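Local coordinates for transcriptional regulator (Streptococcus dysgalactiae, PDB 4YV6), which acts as the receptor for SHP peptide pheromones and, as an Rgg-family helix-turn-helix regulator, controls transcription by binding DNA, at the interface of chains A and B. Residues are numbered along the deposited sequence; one frame, centred on the assembly and turned at random. Chains: chain A/B, Transcriptional regulator.

Contact 1: the interface of chains A and B. Residues chain A 59-60, 63, 174, 177; chain B 59-60, 63-64, 177.
Helix 59-64 of chain A packs against helix 59-64 of chain B, and the loops holding A:Ser174, A:Asn177 and B:Asn177 close in around the pair. The two isoleucines form the apolar centre: A:Ile59 and B:Ile59 cross at about a right angle, with A:Ile59 CG1 3.6 Å from the CG2 methyl of B:Ile59. That same methyl presses on A:Val63 CG2 at 3.3 Å, a tight fit. The Asp60 pair breaks the symmetry. In A:Asp60 the carboxylate CG lies anti to the carbonyl carbon (chi1 -63°), whereas in B:Asp60 it is turned between backbone N and carbonyl carbon (chi1 60°), with OD1 resting near the methyls of A:Val63. The two side chains cross at about a right angle, A:Asp60 OD2 sitting 3.4 Å from B:Asp60 CB. With A:Asp60 OD2 and B:Asp60 OD2 3.6 Å apart, the groups would repel if both are ionised, which may raise the pKa of one. Water 1 bridges the chains, 2.8 Å from A:Asp60 OD1 and 2.7 Å from the backbone O of B:Asp60. The amides of A:Asn177 and B:Asn177 stack, their planes 25° apart. This patch lies at the middle of the two-fold interface, where helices 59-64 of both chains meet the loops of residues 174 and 177.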
# COMPACT_ATOMS: atom_id res chain seq x y z
N ILE A 59 5.09 -9.23 8.74
CA ILE A 59 5.39 -10.19 7.69
C ILE A 59 5.26 -9.53 6.32
O ILE A 59 5.98 -9.87 5.38
CB ILE A 59 4.47 -11.43 7.77
CG1 ILE A 59 4.89 -12.50 6.75
CG2 ILE A 59 3.01 -11.04 7.56
CD1 ILE A 59 6.25 -13.11 7.03
N ASP A 60 4.33 -8.57 6.21
CA ASP A 60 4.17 -7.79 4.98
C ASP A 60 5.46 -7.08 4.61
O ASP A 60 5.77 -6.88 3.44
CB ASP A 60 3.05 -6.76 5.14
CG ASP A 60 1.69 -7.40 5.38
OD1 ASP A 60 1.38 -7.70 6.55
OD2 ASP A 60 0.93 -7.58 4.40
N VAL A 63 8.42 -9.78 3.57
CA VAL A 63 8.33 -10.21 2.18
C VAL A 63 8.92 -9.16 1.25
O VAL A 63 9.62 -9.50 0.29
CB VAL A 63 6.86 -10.49 1.78
CG1 VAL A 63 6.75 -10.77 0.28
CG2 VAL A 63 6.31 -11.66 2.57
N SER A 174 -5.02 -6.97 3.88
CA SER A 174 -4.45 -6.76 5.20
C SER A 174 -4.71 -5.33 5.66
O SER A 174 -4.68 -4.40 4.85
CB SER A 174 -2.95 -7.06 5.20
OG SER A 174 -2.37 -6.73 6.45
N ASN A 177 -1.60 -3.77 5.19
CA ASN A 177 -1.27 -3.60 3.78
C ASN A 177 -2.53 -3.62 2.93
O ASN A 177 -3.04 -4.69 2.59
CB ASN A 177 -0.31 -4.70 3.32
CG ASN A 177 0.04 -4.59 1.85
OD1 ASN A 177 -0.10 -3.53 1.24
ND2 ASN A 177 0.48 -5.70 1.26
N ILE B 59 3.14 -15.05 1.67
CA ILE B 59 2.90 -15.36 3.07
C ILE B 59 2.17 -14.22 3.79
O ILE B 59 1.39 -14.45 4.71
CB ILE B 59 4.23 -15.67 3.80
CG1 ILE B 59 3.97 -16.13 5.24
CG2 ILE B 59 5.16 -14.47 3.77
CD1 ILE B 59 3.22 -17.44 5.35
N ASP B 60 2.41 -12.98 3.36
CA ASP B 60 1.75 -11.83 3.97
C ASP B 60 0.24 -11.85 3.71
O ASP B 60 -0.54 -11.46 4.58
CB ASP B 60 2.37 -10.53 3.47
CG ASP B 60 2.25 -10.37 1.97
OD1 ASP B 60 3.05 -11.00 1.24
OD2 ASP B 60 1.37 -9.60 1.52
N VAL B 63 -1.17 -14.70 6.02
CA VAL B 63 -1.31 -14.31 7.42
C VAL B 63 -2.48 -13.35 7.63
O VAL B 63 -3.08 -13.32 8.71
CB VAL B 63 -0.01 -13.66 7.96
CG1 VAL B 63 -0.21 -13.15 9.39
CG2 VAL B 63 1.14 -14.65 7.92
N SER B 64 -2.82 -12.57 6.60
CA SER B 64 -3.92 -11.62 6.71
C SER B 64 -5.25 -12.36 6.85
O SER B 64 -6.09 -12.00 7.67
CB SER B 64 -3.96 -10.68 5.50
OG SER B 64 -4.31 -11.38 4.32
N ASN B 177 4.03 -3.39 -2.26
CA ASN B 177 3.74 -2.81 -0.95
C ASN B 177 4.41 -1.46 -0.77
O ASN B 177 5.56 -1.37 -0.34
CB ASN B 177 4.17 -3.78 0.15
CG ASN B 177 3.70 -3.34 1.53
OD1 ASN B 177 2.94 -2.39 1.66
ND2 ASN B 177 4.16 -4.05 2.56
O HOH W 1 -0.62 -9.70 6.67

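Contact 2: the interface of chains A and B. Residues chain A 15-16, 56; chain B 133, 137, 143-144.
A:Lys16 leaves its backbone with CG anti to the carbonyl carbon (chi1 -63°) and runs extended until a bend at chi4 (-118°) turns its ammonium toward B:Glu144, whose own chain folds at chi2 to meet it. The resulting salt bridge joins A:Lys16 NZ to B:Glu144 OE2 at 2.8 Å, using the syn lone pair of that oxygen; a weaker bond reaches OE1. The anti lone pair of B:Glu144 OE2 is taken by the phenol B:Tyr133 OH, 2.6 Å away. Two donors thus grip one carboxylate oxygen from different sides, and the tyrosine, a second-shell partner from the same chain, helps fix the carboxylate for the lysine. The aliphatic part of A:Lys16 passes the phenol oxygen, CD being 3.7 Å from B:Tyr133 OH. A:Asn56 covers a face of the B:Tyr143 ring: its CB lies 3.4 Å from B:Tyr143 CD1 in a CH-pi contact, and its amide is nearly parallel to the ring, 6° away. Water 2 joins the backbones beside this stack, 2.6 Å from A:Asn56 O and 3.0 Å from B:Tyr143 N. B:Val137 CG1 packs beside the backbone oxygen of A:Gly15. The site joins the helix-turn-helix region of chain A, at the end of helix 8-15 and the turn before helix 59-64, to helices 124-136 and 142-151 in the C-terminal domain of chain B.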
# COMPACT_ATOMS: atom_id res chain seq x y z
N GLY A 15 20.29 -5.17 11.48
CA GLY A 15 19.95 -3.87 10.95
C GLY A 15 19.40 -2.93 12.01
O GLY A 15 19.53 -1.71 11.89
N LYS A 16 18.80 -3.50 13.04
CA LYS A 16 18.25 -2.72 14.15
C LYS A 16 19.15 -2.80 15.38
O LYS A 16 18.75 -2.41 16.48
CB LYS A 16 16.84 -3.20 14.51
CG LYS A 16 15.82 -3.04 13.40
CD LYS A 16 14.42 -3.41 13.88
CE LYS A 16 13.46 -3.57 12.72
NZ LYS A 16 12.34 -2.59 12.76
N ASN A 56 9.81 -6.30 15.94
CA ASN A 56 8.85 -5.30 15.47
C ASN A 56 8.91 -5.15 13.96
O ASN A 56 9.00 -4.04 13.43
CB ASN A 56 9.09 -3.95 16.16
CG ASN A 56 8.99 -4.04 17.67
OD1 ASN A 56 7.90 -4.19 18.22
ND2 ASN A 56 10.13 -3.94 18.34
N TYR B 133 18.55 5.50 18.98
CA TYR B 133 18.16 4.22 18.40
C TYR B 133 17.88 4.38 16.91
O TYR B 133 18.32 3.57 16.10
CB TYR B 133 16.94 3.65 19.11
CG TYR B 133 16.26 2.55 18.32
CD1 TYR B 133 16.82 1.28 18.24
CD2 TYR B 133 15.07 2.78 17.65
CE1 TYR B 133 16.21 0.27 17.52
CE2 TYR B 133 14.45 1.78 16.92
CZ TYR B 133 15.02 0.53 16.87
OH TYR B 133 14.41 -0.48 16.15
N VAL B 137 19.89 2.40 13.64
CA VAL B 137 19.29 1.47 12.69
C VAL B 137 19.87 1.66 11.28
O VAL B 137 20.12 2.78 10.85
CB VAL B 137 17.75 1.64 12.64
CG1 VAL B 137 17.13 0.84 11.51
CG2 VAL B 137 17.14 1.23 13.97
N TYR B 143 8.14 0.22 12.06
CA TYR B 143 8.40 0.55 13.46
C TYR B 143 9.12 1.89 13.63
O TYR B 143 8.66 2.76 14.37
CB TYR B 143 9.23 -0.58 14.09
CG TYR B 143 9.46 -0.46 15.58
CD1 TYR B 143 8.42 -0.59 16.48
CD2 TYR B 143 10.74 -0.24 16.08
CE1 TYR B 143 8.63 -0.50 17.84
CE2 TYR B 143 10.96 -0.14 17.44
CZ TYR B 143 9.91 -0.28 18.31
OH TYR B 143 10.13 -0.18 19.67
N GLU B 144 10.25 2.05 12.93
CA GLU B 144 11.05 3.26 13.07
C GLU B 144 10.36 4.49 12.48
O GLU B 144 10.45 5.58 13.04
CB GLU B 144 12.42 3.07 12.41
CG GLU B 144 13.35 2.12 13.15
CD GLU B 144 12.99 0.66 12.97
OE1 GLU B 144 12.31 0.32 11.97
OE2 GLU B 144 13.39 -0.16 13.82
O HOH W 2 9.17 -2.48 11.36

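Contact 3: the interface of chains A and B. Residues chain A 73, 105, 133, 143-144; chain B 16, 56.
A:Glu144 OE2 is gripped by a lysine from across the interface and a tyrosine of its own chain. B:Lys16, from the helix-turn-helix region of this Rgg-family regulator, forms a salt bridge through NZ at 2.9 Å from A:Glu144 OE2, on the syn lone pair; A:Tyr133 OH donates to the anti lone pair of A:Glu144 OE2 from 2.8 Å. The lysine reaches it with its chain extended beyond CG (chi4 -170°). Beside this pair, B:Asn56 lays its amide over a face of the A:Tyr143 ring, the planes 14° apart. B:Asn56 ND2 stands 3.3 Å from A:Tyr143 CZ, offset toward the rim, while CB covers the CG end of the ring. On the chain A side, A:Tyr143 is held at its hydroxyl and along one edge. Its OH donates to A:Glu105 OE2 at 2.7 Å, meeting that oxygen from above the carboxylate plane, and its CD1 lies over the centre of the A:Phe73 ring. Waters complete the grip on the asparagine amide. Water 4 links B:Asn56 ND2, 3.0 Å away, to A:Glu105 OE2, and water 5 links the same carboxylate oxygen to B:Asn56 OD1. Water 3, 2.8 Å from B:Asn56 OD1, connects that oxygen to the backbone N of A:Phe73.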
# COMPACT_ATOMS: atom_id res chain seq x y z
N PHE A 73 5.28 -15.31 -9.23
CA PHE A 73 4.46 -14.25 -9.80
C PHE A 73 5.14 -12.89 -9.70
O PHE A 73 5.09 -12.09 -10.64
CB PHE A 73 3.09 -14.20 -9.12
CG PHE A 73 2.09 -13.30 -9.81
CD1 PHE A 73 1.79 -13.49 -11.15
CD2 PHE A 73 1.45 -12.29 -9.12
CE1 PHE A 73 0.88 -12.67 -11.79
CE2 PHE A 73 0.54 -11.47 -9.75
CZ PHE A 73 0.25 -11.66 -11.09
N GLU A 105 -0.31 -16.70 -17.00
CA GLU A 105 0.79 -15.75 -17.04
C GLU A 105 1.07 -15.26 -18.47
O GLU A 105 1.25 -14.07 -18.68
CB GLU A 105 2.06 -16.36 -16.44
CG GLU A 105 2.03 -16.50 -14.92
CD GLU A 105 1.19 -17.68 -14.44
OE1 GLU A 105 0.71 -18.47 -15.28
OE2 GLU A 105 1.00 -17.80 -13.21
N TYR A 133 -11.20 -19.46 -14.77
CA TYR A 133 -10.41 -19.62 -13.56
C TYR A 133 -10.80 -18.59 -12.51
O TYR A 133 -11.05 -18.93 -11.36
CB TYR A 133 -8.92 -19.50 -13.86
CG TYR A 133 -8.08 -19.30 -12.62
CD1 TYR A 133 -7.88 -20.34 -11.73
CD2 TYR A 133 -7.51 -18.07 -12.34
CE1 TYR A 133 -7.12 -20.16 -10.58
CE2 TYR A 133 -6.75 -17.88 -11.20
CZ TYR A 133 -6.56 -18.92 -10.32
OH TYR A 133 -5.81 -18.73 -9.19
N TYR A 143 -2.93 -12.16 -6.93
CA TYR A 143 -2.78 -12.86 -8.21
C TYR A 143 -3.99 -12.67 -9.13
O TYR A 143 -3.85 -12.27 -10.28
CB TYR A 143 -2.54 -14.35 -7.94
CG TYR A 143 -2.31 -15.19 -9.18
CD1 TYR A 143 -1.13 -15.07 -9.91
CD2 TYR A 143 -3.24 -16.13 -9.58
CE1 TYR A 143 -0.91 -15.86 -11.03
CE2 TYR A 143 -3.03 -16.93 -10.69
CZ TYR A 143 -1.86 -16.79 -11.41
OH TYR A 143 -1.64 -17.57 -12.52
N GLU A 144 -5.18 -12.96 -8.60
CA GLU A 144 -6.41 -12.84 -9.38
C GLU A 144 -6.72 -11.39 -9.75
O GLU A 144 -7.18 -11.11 -10.86
CB GLU A 144 -7.59 -13.44 -8.61
CG GLU A 144 -7.54 -14.96 -8.46
CD GLU A 144 -6.57 -15.44 -7.39
OE1 GLU A 144 -6.25 -14.66 -6.46
OE2 GLU A 144 -6.12 -16.60 -7.47
N LYS B 16 -9.20 -22.34 -4.73
CA LYS B 16 -8.68 -22.16 -6.08
C LYS B 16 -8.83 -23.43 -6.92
O LYS B 16 -8.32 -23.50 -8.04
CB LYS B 16 -7.21 -21.73 -6.04
CG LYS B 16 -6.99 -20.38 -5.38
CD LYS B 16 -5.64 -19.80 -5.75
CE LYS B 16 -5.42 -18.45 -5.09
NZ LYS B 16 -4.23 -17.75 -5.63
N ASN B 56 0.33 -19.12 -5.86
CA ASN B 56 0.46 -17.70 -6.19
C ASN B 56 -0.09 -16.82 -5.08
O ASN B 56 -0.75 -15.81 -5.33
CB ASN B 56 -0.23 -17.40 -7.52
CG ASN B 56 0.45 -18.08 -8.69
OD1 ASN B 56 1.65 -17.92 -8.90
ND2 ASN B 56 -0.32 -18.86 -9.44
O HOH W 3 3.81 -17.02 -7.33
O HOH W 4 0.86 -20.24 -11.79
O HOH W 5 2.59 -16.94 -11.44

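Contact 4: the interface of chains A and B. Residues chain A 136-138; chain B 15-17.
B:Gln17 donates a hydrogen bond from its side-chain amide NE2 to the backbone O of A:Ser136, 2.9 Å away, at the last residue of helix 124-136 in the C-terminal domain of this Rgg-family regulator. The donor is tilted 31° from the carbonyl plane, and the bond is bent, 141° at the hydrogen. B:Gln17 follows helix 5-15 in the helix-turn-helix region of chain B. Its side chain folds back at chi2, which brings the amide round to the carbonyl at the helix end. In a backbone-to-backbone bond, A:Glu138 N donates to B:Gly15 O at 3.0 Å; the donor lies above the carbonyl plane, not on a lone pair. Thus an oxygen at the end of one chain's helix receives an N-H from the loop just after the other chain's helix.

Packing fills in around these bonds. The A:Glu138 chain bends at chi2 and its chi1 lies off a staggered position (110°), which lays the carboxylate beside the glycine, A:Glu138 CD being 3.4 Å from B:Gly15 CA. The small residue probably allows this approach. A:Val137 CA lies 3.4 Å from B:Gly15 O, beside the backbone bond. On the other flank the methylene of A:Ser136 faces that of B:Gln17, with A:Ser136 CB and B:Gln17 CG 4.0 Å apart.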
# COMPACT_ATOMS: atom_id res chain seq x y z
N SER A 136 -13.92 -19.20 -10.80
CA SER A 136 -13.91 -20.40 -9.95
C SER A 136 -13.30 -20.15 -8.57
O SER A 136 -13.53 -20.93 -7.65
CB SER A 136 -13.15 -21.53 -10.64
OG SER A 136 -11.75 -21.28 -10.63
N VAL A 137 -12.52 -19.08 -8.44
CA VAL A 137 -11.84 -18.79 -7.18
C VAL A 137 -12.84 -18.29 -6.13
O VAL A 137 -13.69 -17.45 -6.42
CB VAL A 137 -10.73 -17.74 -7.37
CG1 VAL A 137 -10.12 -17.34 -6.03
CG2 VAL A 137 -9.65 -18.28 -8.30
N GLU A 138 -12.72 -18.82 -4.91
CA GLU A 138 -13.65 -18.50 -3.83
C GLU A 138 -13.27 -17.20 -3.13
O GLU A 138 -14.13 -16.48 -2.62
CB GLU A 138 -13.71 -19.67 -2.83
CG GLU A 138 -13.09 -19.42 -1.44
CD GLU A 138 -11.58 -19.28 -1.47
OE1 GLU A 138 -11.01 -19.05 -2.56
OE2 GLU A 138 -10.95 -19.40 -0.39
N GLY B 15 -10.23 -23.45 -2.42
CA GLY B 15 -10.85 -22.26 -2.96
C GLY B 15 -10.43 -21.97 -4.39
O GLY B 15 -11.20 -21.42 -5.17
N LYS B 16 -9.20 -22.34 -4.73
CA LYS B 16 -8.68 -22.16 -6.08
C LYS B 16 -8.83 -23.43 -6.92
O LYS B 16 -8.32 -23.50 -8.04
CB LYS B 16 -7.21 -21.73 -6.04
CG LYS B 16 -6.99 -20.38 -5.38
CD LYS B 16 -5.64 -19.80 -5.75
CE LYS B 16 -5.42 -18.45 -5.09
NZ LYS B 16 -4.23 -17.75 -5.63
N GLN B 17 -9.52 -24.42 -6.36
CA GLN B 17 -9.79 -25.67 -7.06
C GLN B 17 -8.49 -26.42 -7.38
O GLN B 17 -8.39 -27.09 -8.40
CB GLN B 17 -10.58 -25.42 -8.35
CG GLN B 17 -11.67 -24.36 -8.22
CD GLN B 17 -12.57 -24.59 -7.01
OE1 GLN B 17 -12.87 -25.73 -6.65
NE2 GLN B 17 -13.00 -23.50 -6.38

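Contact 1 lies near the middle of the two-chain assembly, probably the working dimer, with C-alpha centres about 19 Å from contact 2 and 17 Å from contact 3, which are 34 Å apart on opposite flanks. Contacts 2 and 3 are two-fold counterparts built on Lys16, Asn56, Tyr133, Tyr143 and Glu144. Contact 4, about 10 Å from contact 3, shares B:Lys16 with it; its Gly15-Val137 pairing is the twin of that in contact 2. Each helix-turn-helix region therefore rests on the partner's C-terminal domain, consistent with domain swapping, which may let changes there influence how the DNA-binding domains are placed.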